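Local coordinates for glutathione S-transferase (Rhodospirillum rubrum F11, PDB 4O7H), which probably catalyses the conjugation of glutathione to electrophilic compounds, working as a homodimer of glutathione S-transferase subunits, at residues V30-W35 / E39-M44; H7-A12 / E206-I211; L53-G58 / C68-E73; V16-A21 / A162-A167. All coordinates share one frame; numbering follows the deposited sequence.

In the fold
Within the thioredoxin-like domain, contact 3 ties strand 52-54 and the turn after it to helix 64-74, and contact 1 ties the chain leaving strand 28-31 to helix 39-44. Contact 4 reaches a helix of the C-terminal domain, contact 2 the loop after helix 201-205. Contact 4 is the most central, all aliphatic and buried; contact 3 is also buried but adds a tyrosine-carboxylate bond and lies beside the second subunit. Contacts 1 and 2 are only partly buried: a glutamate over a phenylalanine face, an isoleucine against a turn. Helix 11-22 carries contact 4 and begins just after the turn used by contact 2; the Glu206-Arg17 salt bridge joins the two. Leu71 of contact 3 packs on Leu20 and Ala19.

Contact 1: V30-W35 / E39-M44; sequences VIEETW and ESFLAM
Glu32 lies across one face of the Phe41 ring, and this pair supplies most of the buried surface. The touching part is the aliphatic middle of the glutamate: CG of Glu32 stands 3.7 Å from the centroid of the Phe41 ring and 16° off its normal, a CH-pi contact shifted toward CD1. Farther out, the Glu32 carboxylate is stacked almost parallel to the ring, the two planes only 4° apart, with Glu32 OE2 3.8 Å from Phe41 CB. A bend at chi2 (71°) turns the glutamate chain along the ring instead of straight past it, and the two side chains run in opposite directions. The polar end is not left to the aromatic face alone, for Glu32 OE2 accepts a hydrogen bond from Asn38 ND2, which should help fix the rotation of the carboxylate. Thr34 adds a smaller touch from its methyl, CG2 lying 4.0 Å from Phe41 CE2 in an oblique approach. Phe41 thus packs helix 39-44 against the connection from the second strand of the thioredoxin-like domain. Phe41 also packs on Val50 and on Val52 of strand 52-54, while Glu32 is joined through its backbone to His6 at the end of strand 3-6.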
loop_
_atom_site.group_PDB
_atom_site.type_symbol
_atom_site.label_atom_id
_atom_site.label_comp_id
_atom_site.label_asym_id
_atom_site.label_seq_id
_atom_site.Cartn_x
_atom_site.Cartn_y
_atom_site.Cartn_z
ATOM N N VAL A 30 -14.060 18.099 2.444
ATOM C CA VAL A 30 -15.043 18.009 1.370
ATOM C C VAL A 30 -15.389 16.557 1.074
ATOM O O VAL A 30 -14.518 15.756 0.734
ATOM C CB VAL A 30 -14.509 18.669 0.099
ATOM C CG1 VAL A 30 -15.547 18.605 -1.029
ATOM C CG2 VAL A 30 -14.102 20.104 0.392
ATOM N N ILE A 31 -16.641 16.184 1.246
ATOM C CA ILE A 31 -17.076 14.835 1.006
ATOM C C ILE A 31 -17.151 14.538 -0.485
ATOM O O ILE A 31 -17.736 15.319 -1.259
ATOM C CB ILE A 31 -18.451 14.543 1.637
ATOM C CG1 ILE A 31 -18.350 14.779 3.151
ATOM C CG2 ILE A 31 -18.907 13.138 1.282
ATOM C CD1 ILE A 31 -19.665 14.893 3.934
ATOM N N GLU A 32 -16.544 13.430 -0.871
ATOM C CA GLU A 32 -16.783 12.827 -2.166
ATOM C C GLU A 32 -17.224 11.389 -1.982
ATOM O O GLU A 32 -16.489 10.559 -1.410
ATOM C CB GLU A 32 -15.547 12.847 -3.055
ATOM C CG GLU A 32 -15.766 12.218 -4.442
ATOM C CD GLU A 32 -16.646 13.050 -5.389
ATOM O OE1 GLU A 32 -16.848 14.244 -5.125
ATOM O OE2 GLU A 32 -17.207 12.469 -6.379
ATOM N N GLU A 33 -18.429 11.074 -2.454
ATOM C CA GLU A 33 -18.918 9.713 -2.443
ATOM C C GLU A 33 -18.440 8.989 -3.691
ATOM O O GLU A 33 -19.043 9.110 -4.766
ATOM C CB GLU A 33 -20.463 9.742 -2.354
ATOM C CG GLU A 33 -20.940 10.560 -1.149
ATOM C CD GLU A 33 -22.469 10.533 -0.943
ATOM O OE1 GLU A 33 -23.222 10.647 -1.926
ATOM O OE2 GLU A 33 -22.904 10.421 0.227
ATOM N N THR A 34 -17.336 8.242 -3.566
ATOM C CA THR A 34 -16.632 7.741 -4.736
ATOM C C THR A 34 -17.361 6.576 -5.418
ATOM O O THR A 34 -16.981 6.151 -6.517
ATOM C CB THR A 34 -15.190 7.329 -4.368
ATOM O OG1 THR A 34 -15.198 6.509 -3.175
ATOM C CG2 THR A 34 -14.375 8.573 -4.049
ATOM N N TRP A 35 -18.408 6.100 -4.752
ATOM C CA TRP A 35 -19.291 5.071 -5.280
ATOM C C TRP A 35 -20.281 5.662 -6.279
ATOM O O TRP A 35 -21.015 4.924 -6.920
ATOM C CB TRP A 35 -20.027 4.333 -4.114
ATOM C CG TRP A 35 -20.731 5.215 -3.042
ATOM C CD1 TRP A 35 -22.053 5.606 -3.044
ATOM C CD2 TRP A 35 -20.170 5.754 -1.823
ATOM N NE1 TRP A 35 -22.333 6.372 -1.927
ATOM C CE2 TRP A 35 -21.213 6.458 -1.150
ATOM C CE3 TRP A 35 -18.912 5.687 -1.217
ATOM C CZ2 TRP A 35 -21.015 7.119 0.065
ATOM C CZ3 TRP A 35 -18.712 6.358 -0.019
ATOM C CH2 TRP A 35 -19.760 7.067 0.613
ATOM N N GLU A 39 -17.194 12.656 -13.128
ATOM C CA GLU A 39 -16.108 12.793 -14.076
ATOM C C GLU A 39 -15.152 13.887 -13.645
ATOM O O GLU A 39 -13.990 13.803 -13.960
ATOM C CB GLU A 39 -16.615 13.074 -15.511
ATOM C CG GLU A 39 -17.430 11.940 -16.123
ATOM C CD GLU A 39 -16.615 10.876 -16.859
ATOM O OE1 GLU A 39 -15.377 10.787 -16.704
ATOM O OE2 GLU A 39 -17.239 10.104 -17.634
ATOM N N SER A 40 -15.623 14.923 -12.970
ATOM C CA SER A 40 -14.727 16.001 -12.541
ATOM C C SER A 40 -13.740 15.471 -11.455
ATOM O O SER A 40 -12.568 15.856 -11.416
ATOM C CB SER A 40 -15.491 17.210 -12.040
ATOM O OG SER A 40 -16.178 17.834 -13.132
ATOM N N PHE A 41 -14.240 14.614 -10.590
ATOM C CA PHE A 41 -13.377 14.034 -9.538
ATOM C C PHE A 41 -12.346 13.105 -10.162
ATOM O O PHE A 41 -11.174 13.173 -9.818
ATOM C CB PHE A 41 -14.195 13.321 -8.459
ATOM C CG PHE A 41 -13.362 12.782 -7.337
ATOM C CD1 PHE A 41 -13.021 13.569 -6.288
ATOM C CD2 PHE A 41 -12.917 11.473 -7.349
ATOM C CE1 PHE A 41 -12.217 13.086 -5.276
ATOM C CE2 PHE A 41 -12.137 10.979 -6.310
ATOM C CZ PHE A 41 -11.743 11.801 -5.324
ATOM N N LEU A 42 -12.783 12.280 -11.113
ATOM C CA LEU A 42 -11.899 11.395 -11.839
ATOM C C LEU A 42 -10.840 12.156 -12.593
ATOM O O LEU A 42 -9.702 11.714 -12.712
ATOM C CB LEU A 42 -12.693 10.547 -12.859
ATOM C CG LEU A 42 -13.332 9.292 -12.326
ATOM C CD1 LEU A 42 -14.157 8.635 -13.436
ATOM C CD2 LEU A 42 -12.276 8.321 -11.807
ATOM N N ALA A 43 -11.206 13.330 -13.144
ATOM C CA ALA A 43 -10.230 14.149 -13.821
ATOM C C ALA A 43 -9.126 14.577 -12.880
ATOM O O ALA A 43 -7.992 14.661 -13.276
ATOM C CB ALA A 43 -10.875 15.391 -14.465
ATOM N N MET A 44 -9.475 14.858 -11.630
ATOM C CA MET A 44 -8.489 15.259 -10.634
ATOM C C MET A 44 -7.645 14.068 -10.115
ATOM O O MET A 44 -6.419 14.194 -9.945
ATOM C CB MET A 44 -9.229 15.908 -9.464
ATOM C CG MET A 44 -8.345 16.262 -8.304
ATOM S SD MET A 44 -9.240 17.040 -6.962
ATOM C CE MET A 44 -10.304 15.752 -6.470
#

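Contact 2: H7-A12 / E206-I211; sequences HGLSPA and ETISPI
Ile208 points its side chain into the turn formed by His7 to Ser10 and meets it with both branches. The longer branch runs along Gly8: CD1 of Ile208 lies 3.8 Å from Gly8 O, and CG1 of Ile208 is 4.0 Å from Gly8 CA. With no side chain on Gly8, the isoleucine can come this close to the backbone. The shorter branch, Ile208 CG2, faces Leu9, 4.0 Å from Leu9 CG. Leu9 in turn sends its end toward the isoleucine, although its CB leaves the backbone across the line between the segments. With CG1 beside its own backbone N (chi1 -61°), Ile208 ends its longer branch against Leu9 as well, Ile208 CD1 lying 3.8 Å from Leu9 CD2, and the two aliphatic chains meet at a slant. The type I turn, closed by Ser10 N bonding to His7 O, links the first strand of the thioredoxin-like domain to helix 11-22, and a loop near the C-terminal end of the chain packs on it. Tyr175 OH of helix 161-175 bonds to both Ile208 N and Ile211 O. Helix 85-119 covers the hydrophobic side, with Leu115 against Leu9 and Val119 against Ile208.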
loop_
_atom_site.group_PDB
_atom_site.type_symbol
_atom_site.label_atom_id
_atom_site.label_comp_id
_atom_site.label_asym_id
_atom_site.label_seq_id
_atom_site.Cartn_x
_atom_site.Cartn_y
_atom_site.Cartn_z
ATOM N N HIS A 7 -14.168 10.688 2.571
ATOM C CA HIS A 7 -15.445 10.197 3.033
ATOM C C HIS A 7 -15.238 9.398 4.277
ATOM O O HIS A 7 -14.147 8.878 4.527
ATOM C CB HIS A 7 -16.270 9.485 1.971
ATOM C CG HIS A 7 -15.705 8.232 1.440
ATOM N ND1 HIS A 7 -15.663 7.060 2.162
ATOM C CD2 HIS A 7 -15.260 7.916 0.196
ATOM C CE1 HIS A 7 -15.172 6.087 1.411
ATOM N NE2 HIS A 7 -14.928 6.578 0.207
ATOM N N GLY A 8 -16.278 9.315 5.084
ATOM C CA GLY A 8 -16.165 8.689 6.392
ATOM C C GLY A 8 -15.861 7.216 6.371
ATOM O O GLY A 8 -15.393 6.684 7.386
ATOM N N LEU A 9 -16.109 6.513 5.267
ATOM C CA LEU A 9 -15.852 5.098 5.245
ATOM C C LEU A 9 -14.434 4.729 4.821
ATOM O O LEU A 9 -14.108 3.583 4.716
ATOM C CB LEU A 9 -16.834 4.440 4.260
ATOM C CG LEU A 9 -18.288 4.554 4.722
ATOM C CD1 LEU A 9 -19.127 3.736 3.759
ATOM C CD2 LEU A 9 -18.440 3.998 6.124
ATOM N N SER A 10 -13.603 5.721 4.553
ATOM C CA SER A 10 -12.267 5.460 4.024
ATOM C C SER A 10 -11.245 5.498 5.159
ATOM O O SER A 10 -11.059 6.561 5.744
ATOM C CB SER A 10 -11.886 6.566 3.033
ATOM O OG SER A 10 -10.468 6.522 2.683
ATOM N N PRO A 11 -10.570 4.373 5.445
ATOM C CA PRO A 11 -9.532 4.446 6.470
ATOM C C PRO A 11 -8.399 5.367 6.110
ATOM O O PRO A 11 -7.853 6.030 6.999
ATOM C CB PRO A 11 -9.052 3.016 6.611
ATOM C CG PRO A 11 -9.536 2.307 5.392
ATOM C CD PRO A 11 -10.751 3.002 4.933
ATOM N N ALA A 12 -8.005 5.395 4.853
ATOM C CA ALA A 12 -6.934 6.267 4.455
ATOM C C ALA A 12 -7.277 7.736 4.624
ATOM O O ALA A 12 -6.462 8.554 5.021
ATOM C CB ALA A 12 -6.552 5.998 3.011
ATOM N N GLU A 206 -18.800 12.733 13.759
ATOM C CA GLU A 206 -19.486 12.671 12.474
ATOM C C GLU A 206 -20.120 11.283 12.275
ATOM O O GLU A 206 -19.710 10.282 12.869
ATOM C CB GLU A 206 -18.489 13.062 11.340
ATOM C CG GLU A 206 -17.989 14.485 11.455
ATOM C CD GLU A 206 -16.956 14.874 10.377
ATOM O OE1 GLU A 206 -16.801 14.078 9.418
ATOM O OE2 GLU A 206 -16.377 15.963 10.531
ATOM N N THR A 207 -21.165 11.228 11.461
ATOM C CA THR A 207 -21.845 9.984 11.176
ATOM C C THR A 207 -21.891 9.748 9.672
ATOM O O THR A 207 -21.701 10.650 8.878
ATOM C CB THR A 207 -23.284 10.005 11.692
ATOM O OG1 THR A 207 -23.953 11.141 11.137
ATOM C CG2 THR A 207 -23.329 10.074 13.231
ATOM N N ILE A 208 -22.130 8.500 9.318
ATOM C CA ILE A 208 -22.284 8.106 7.963
ATOM C C ILE A 208 -23.712 7.536 7.871
ATOM O O ILE A 208 -23.991 6.437 8.342
ATOM C CB ILE A 208 -21.226 7.059 7.598
ATOM C CG1 ILE A 208 -19.828 7.669 7.765
ATOM C CG2 ILE A 208 -21.437 6.586 6.177
ATOM C CD1 ILE A 208 -18.932 6.862 8.649
ATOM N N SER A 209 -24.597 8.307 7.250
ATOM C CA SER A 209 -25.983 7.888 7.071
ATOM C C SER A 209 -26.051 6.630 6.206
ATOM O O SER A 209 -25.316 6.506 5.223
ATOM C CB SER A 209 -26.761 9.029 6.428
ATOM O OG SER A 209 -28.089 8.614 6.150
ATOM N N PRO A 210 -26.931 5.682 6.548
ATOM C CA PRO A 210 -27.922 5.676 7.611
ATOM C C PRO A 210 -27.493 4.820 8.805
ATOM O O PRO A 210 -28.343 4.247 9.507
ATOM C CB PRO A 210 -29.102 4.982 6.925
ATOM C CG PRO A 210 -28.436 3.910 6.134
ATOM C CD PRO A 210 -27.138 4.540 5.641
ATOM N N ILE A 211 -26.187 4.652 9.001
ATOM C CA ILE A 211 -25.747 3.745 10.045
ATOM C C ILE A 211 -25.524 4.505 11.366
ATOM O O ILE A 211 -24.846 5.528 11.407
ATOM C CB ILE A 211 -24.462 2.986 9.658
ATOM C CG1 ILE A 211 -24.657 2.217 8.345
ATOM C CG2 ILE A 211 -24.071 2.021 10.753
ATOM C CD1 ILE A 211 -23.961 2.835 7.158
#

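Contact 3: L53-G58 / C68-E73; sequences LVEADG and CEYLEE
Tyr70 reaches from its helix to Glu55 and donates a hydrogen bond from OH to Glu55 OE2 at 2.6 Å. The carboxylate oxygen lies at the ring edge, in the ring plane, and accepts through its anti lone pair; the carboxylate itself is turned 66° from the ring. A bend at chi2 (-81°) folds the glutamate so that Glu55 CG also passes 3.3 Å from Tyr70 OH, making this the tight part of the contact. Glu55 OE2 also bonds Tyr75 OH, and Glu55 OE1 forms a salt bridge with Arg2 NE. Such a buried carboxylate would be expected to stay ionised. The looser part is aliphatic. Leu53 CD2 stands 4.0 Å from Tyr70 CE2, meeting the ring obliquely, and equally 4.0 Å from Leu71 CD2. The type I turn from Glu55 to Gly58 carries Ala56, Asp57 and Gly58 out into solvent, none of them touching 68-73. Strands 52-54 and 60-62 form the antiparallel hairpin that precedes helix 64-74 in the thioredoxin-like domain, and the Tyr70-Glu55 bond pins its turn to that helix. Around it, Ile61 of strand 60-62 touches Tyr70, Leu20 of helix 11-22 touches Leu71, and Ala85 of the second subunit packs on Tyr70.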
loop_
_atom_site.group_PDB
_atom_site.type_symbol
_atom_site.label_atom_id
_atom_site.label_comp_id
_atom_site.label_asym_id
_atom_site.label_seq_id
_atom_site.Cartn_x
_atom_site.Cartn_y
_atom_site.Cartn_z
ATOM N N LEU A 53 -5.627 15.582 -1.373
ATOM C CA LEU A 53 -5.303 16.869 -0.767
ATOM C C LEU A 53 -5.042 17.902 -1.858
ATOM O O LEU A 53 -4.253 17.629 -2.793
ATOM C CB LEU A 53 -4.082 16.739 0.124
ATOM C CG LEU A 53 -3.560 17.980 0.868
ATOM C CD1 LEU A 53 -4.508 18.380 1.987
ATOM C CD2 LEU A 53 -2.165 17.722 1.371
ATOM N N VAL A 54 -5.690 19.072 -1.734
ATOM C CA VAL A 54 -5.418 20.205 -2.663
ATOM C C VAL A 54 -4.966 21.416 -1.816
ATOM O O VAL A 54 -5.697 21.890 -0.912
ATOM C CB VAL A 54 -6.624 20.556 -3.536
ATOM C CG1 VAL A 54 -6.225 21.607 -4.576
ATOM C CG2 VAL A 54 -7.217 19.302 -4.167
ATOM N N GLU A 55 -3.727 21.817 -2.025
ATOM C CA GLU A 55 -3.178 22.970 -1.343
ATOM C C GLU A 55 -3.797 24.242 -1.935
ATOM O O GLU A 55 -4.373 24.219 -2.993
ATOM C CB GLU A 55 -1.664 23.024 -1.462
ATOM C CG GLU A 55 -0.908 21.889 -0.771
ATOM C CD GLU A 55 -0.729 22.086 0.718
ATOM O OE1 GLU A 55 -1.600 22.715 1.364
ATOM O OE2 GLU A 55 0.308 21.618 1.224
ATOM N N ALA A 56 -3.676 25.329 -1.188
ATOM C CA ALA A 56 -4.246 26.619 -1.634
ATOM C C ALA A 56 -3.720 27.082 -3.002
ATOM O O ALA A 56 -4.451 27.765 -3.740
ATOM C CB ALA A 56 -3.975 27.661 -0.554
ATOM N N ASP A 57 -2.486 26.732 -3.348
ATOM C CA ASP A 57 -1.943 27.043 -4.678
ATOM C C ASP A 57 -2.397 26.055 -5.767
ATOM O O ASP A 57 -1.963 26.168 -6.915
ATOM C CB ASP A 57 -0.413 27.204 -4.674
ATOM C CG ASP A 57 0.341 25.902 -4.458
ATOM O OD1 ASP A 57 -0.286 24.851 -4.229
ATOM O OD2 ASP A 57 1.591 25.922 -4.515
ATOM N N GLY A 58 -3.248 25.089 -5.410
ATOM C CA GLY A 58 -3.762 24.096 -6.361
ATOM C C GLY A 58 -2.993 22.778 -6.434
ATOM O O GLY A 58 -3.379 21.853 -7.137
ATOM N N CYS A 68 0.710 11.438 3.169
ATOM C CA CYS A 68 1.432 11.368 4.445
ATOM C C CYS A 68 2.905 11.673 4.303
ATOM O O CYS A 68 3.478 12.448 5.108
ATOM C CB CYS A 68 1.181 10.033 5.109
ATOM S SG CYS A 68 -0.513 9.876 5.763
ATOM N N GLU A 69 3.532 11.161 3.254
ATOM C CA GLU A 69 4.956 11.428 3.067
ATOM C C GLU A 69 5.154 12.889 2.660
ATOM O O GLU A 69 6.091 13.538 3.136
ATOM C CB GLU A 69 5.539 10.509 2.019
ATOM C CG GLU A 69 5.512 9.043 2.392
ATOM C CD GLU A 69 6.488 8.703 3.498
ATOM O OE1 GLU A 69 7.486 9.419 3.690
ATOM O OE2 GLU A 69 6.210 7.702 4.163
ATOM N N TYR A 70 4.248 13.425 1.841
ATOM C CA TYR A 70 4.274 14.829 1.447
ATOM C C TYR A 70 4.130 15.690 2.692
ATOM O O TYR A 70 4.876 16.684 2.861
ATOM C CB TYR A 70 3.122 15.111 0.492
ATOM C CG TYR A 70 2.871 16.579 0.255
ATOM C CD1 TYR A 70 3.590 17.286 -0.706
ATOM C CD2 TYR A 70 1.902 17.250 0.989
ATOM C CE1 TYR A 70 3.340 18.663 -0.936
ATOM C CE2 TYR A 70 1.669 18.622 0.760
ATOM C CZ TYR A 70 2.389 19.304 -0.166
ATOM O OH TYR A 70 2.156 20.686 -0.376
ATOM N N LEU A 71 3.195 15.373 3.572
ATOM C CA LEU A 71 3.016 16.205 4.795
ATOM C C LEU A 71 4.288 16.240 5.642
ATOM O O LEU A 71 4.637 17.299 6.200
ATOM C CB LEU A 71 1.816 15.792 5.631
ATOM C CG LEU A 71 0.447 15.938 4.996
ATOM C CD1 LEU A 71 -0.589 15.333 5.925
ATOM C CD2 LEU A 71 0.147 17.411 4.625
ATOM N N GLU A 72 4.997 15.115 5.729
ATOM C CA GLU A 72 6.192 15.070 6.557
ATOM C C GLU A 72 7.320 15.867 5.885
ATOM O O GLU A 72 8.182 16.443 6.572
ATOM C CB GLU A 72 6.587 13.610 6.838
ATOM C CG GLU A 72 7.723 13.427 7.838
ATOM C CD GLU A 72 7.306 13.473 9.295
ATOM O OE1 GLU A 72 6.127 13.755 9.628
ATOM O OE2 GLU A 72 8.235 13.185 10.135
ATOM N N GLU A 73 7.322 15.933 4.570
ATOM C CA GLU A 73 8.350 16.674 3.812
ATOM C C GLU A 73 8.117 18.170 3.908
ATOM O O GLU A 73 9.081 18.961 4.066
ATOM C CB GLU A 73 8.364 16.240 2.341
ATOM C CG GLU A 73 8.966 14.860 2.138
ATOM C CD GLU A 73 8.773 14.301 0.741
ATOM O OE1 GLU A 73 8.422 15.058 -0.183
ATOM O OE2 GLU A 73 9.045 13.089 0.606
#

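Contact 4: V16-A21 / A162-A167; sequences VRVALA and ADITAA
Segments 16-21 and 162-167 are both continuous helix, held internally by bonds such as Leu20 N to Val16 O and Ala167 N to Asp163 O. They come closest at Val18 and Ile164, whose CA atoms are 7.0 Å apart, near enough for the two side chains to slide past each other. Both CB atoms point at the opposing helix. CG1 of Val18 lies 3.7 Å from Ile164 CG2, and Val18 CB is 3.8 Å from that same methyl. The longer branch of Ile164 runs on along the valine, with Ile164 CG1 3.9 Å from Val18 CG1, and ends by the next residue, where Ile164 CD1 is 4.4 Å from Ala19 CA. Because CG1 of Val18 is anti to its backbone N (chi1 174°), this methyl meets both branches of the isoleucine. The contact belongs to the domain interface of the glutathione S-transferase fold: helix 11-22 follows the first strand of the thioredoxin-like domain, and helix 161-175 is part of the all-helical domain. Ala19 is met at its CA, its CB lying to one side. Polar links flank the aliphatic patch: Thr165 OG1 bonds both Lys15 NZ and Tyr161 O, and Asp163 OD2 accepts from Thr160 N. Away from Ile164, Arg17 extends to a salt bridge with Glu206, and Ser199 touches Val18 and Ala21.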
loop_
_atom_site.group_PDB
_atom_site.type_symbol
_atom_site.label_atom_id
_atom_site.label_comp_id
_atom_site.label_asym_id
_atom_site.label_seq_id
_atom_site.Cartn_x
_atom_site.Cartn_y
_atom_site.Cartn_z
ATOM N N VAL A 16 -5.526 10.670 7.022
ATOM C CA VAL A 16 -5.054 11.976 6.620
ATOM C C VAL A 16 -5.701 13.103 7.453
ATOM O O VAL A 16 -5.027 14.037 7.867
ATOM C CB VAL A 16 -5.229 12.176 5.106
ATOM C CG1 VAL A 16 -4.837 13.590 4.699
ATOM C CG2 VAL A 16 -4.328 11.217 4.298
ATOM N N ARG A 17 -6.983 12.976 7.766
ATOM C CA ARG A 17 -7.632 13.935 8.591
ATOM C C ARG A 17 -6.944 14.024 9.971
ATOM O O ARG A 17 -6.710 15.117 10.488
ATOM C CB ARG A 17 -9.116 13.617 8.832
ATOM C CG ARG A 17 -9.975 13.703 7.591
ATOM C CD ARG A 17 -11.424 13.552 7.970
ATOM N NE ARG A 17 -11.927 14.807 8.549
ATOM C CZ ARG A 17 -13.196 14.952 8.950
ATOM N NH1 ARG A 17 -14.032 13.929 8.884
ATOM N NH2 ARG A 17 -13.634 16.139 9.366
ATOM N N VAL A 18 -6.690 12.880 10.578
ATOM C CA VAL A 18 -5.979 12.847 11.868
ATOM C C VAL A 18 -4.591 13.456 11.738
ATOM O O VAL A 18 -4.159 14.273 12.603
ATOM C CB VAL A 18 -5.970 11.440 12.472
ATOM C CG1 VAL A 18 -5.100 11.413 13.751
ATOM C CG2 VAL A 18 -7.388 10.924 12.712
ATOM N N ALA A 19 -3.876 13.117 10.667
ATOM C CA ALA A 19 -2.520 13.649 10.438
ATOM C C ALA A 19 -2.512 15.182 10.288
ATOM O O ALA A 19 -1.683 15.870 10.860
ATOM C CB ALA A 19 -1.909 12.984 9.212
ATOM N N LEU A 20 -3.443 15.723 9.500
ATOM C CA LEU A 20 -3.526 17.138 9.291
ATOM C C LEU A 20 -3.710 17.853 10.655
ATOM O O LEU A 20 -3.057 18.869 10.945
ATOM C CB LEU A 20 -4.712 17.424 8.367
ATOM C CG LEU A 20 -4.437 17.133 6.881
ATOM C CD1 LEU A 20 -5.772 17.121 6.138
ATOM C CD2 LEU A 20 -3.464 18.128 6.263
ATOM N N ALA A 21 -4.602 17.312 11.477
ATOM C CA ALA A 21 -4.882 17.881 12.807
ATOM C C ALA A 21 -3.651 17.767 13.739
ATOM O O ALA A 21 -3.332 18.696 14.483
ATOM C CB ALA A 21 -6.102 17.252 13.431
ATOM N N ALA A 162 2.017 5.098 12.515
ATOM C CA ALA A 162 1.587 3.749 12.878
ATOM C C ALA A 162 0.375 3.735 13.744
ATOM O O ALA A 162 -0.603 2.963 13.509
ATOM C CB ALA A 162 2.729 3.011 13.570
ATOM N N ASP A 163 0.401 4.527 14.812
ATOM C CA ASP A 163 -0.758 4.622 15.702
ATOM C C ASP A 163 -1.973 5.186 14.964
ATOM O O ASP A 163 -3.104 4.691 15.104
ATOM C CB ASP A 163 -0.451 5.562 16.866
ATOM C CG ASP A 163 0.770 5.154 17.637
ATOM O OD1 ASP A 163 0.626 4.328 18.581
ATOM O OD2 ASP A 163 1.877 5.667 17.287
ATOM N N ILE A 164 -1.724 6.189 14.115
ATOM C CA ILE A 164 -2.843 6.827 13.419
ATOM C C ILE A 164 -3.526 5.824 12.480
ATOM O O ILE A 164 -4.749 5.680 12.464
ATOM C CB ILE A 164 -2.388 8.037 12.662
ATOM C CG1 ILE A 164 -1.913 9.135 13.648
ATOM C CG2 ILE A 164 -3.533 8.622 11.863
ATOM C CD1 ILE A 164 -1.202 10.243 12.937
ATOM N N THR A 165 -2.721 5.098 11.718
ATOM C CA THR A 165 -3.233 4.132 10.744
ATOM C C THR A 165 -4.044 3.025 11.463
ATOM O O THR A 165 -5.189 2.761 11.111
ATOM C CB THR A 165 -2.082 3.535 9.907
ATOM O OG1 THR A 165 -1.328 4.607 9.288
ATOM C CG2 THR A 165 -2.648 2.594 8.834
ATOM N N ALA A 166 -3.440 2.418 12.482
ATOM C CA ALA A 166 -4.088 1.344 13.214
ATOM C C ALA A 166 -5.424 1.831 13.860
ATOM O O ALA A 166 -6.478 1.148 13.755
ATOM C CB ALA A 166 -3.161 0.790 14.300
ATOM N N ALA A 167 -5.407 3.020 14.456
ATOM C CA ALA A 167 -6.565 3.550 15.162
ATOM C C ALA A 167 -7.642 3.912 14.144
ATOM O O ALA A 167 -8.841 3.774 14.434
ATOM C CB ALA A 167 -6.173 4.760 16.009
#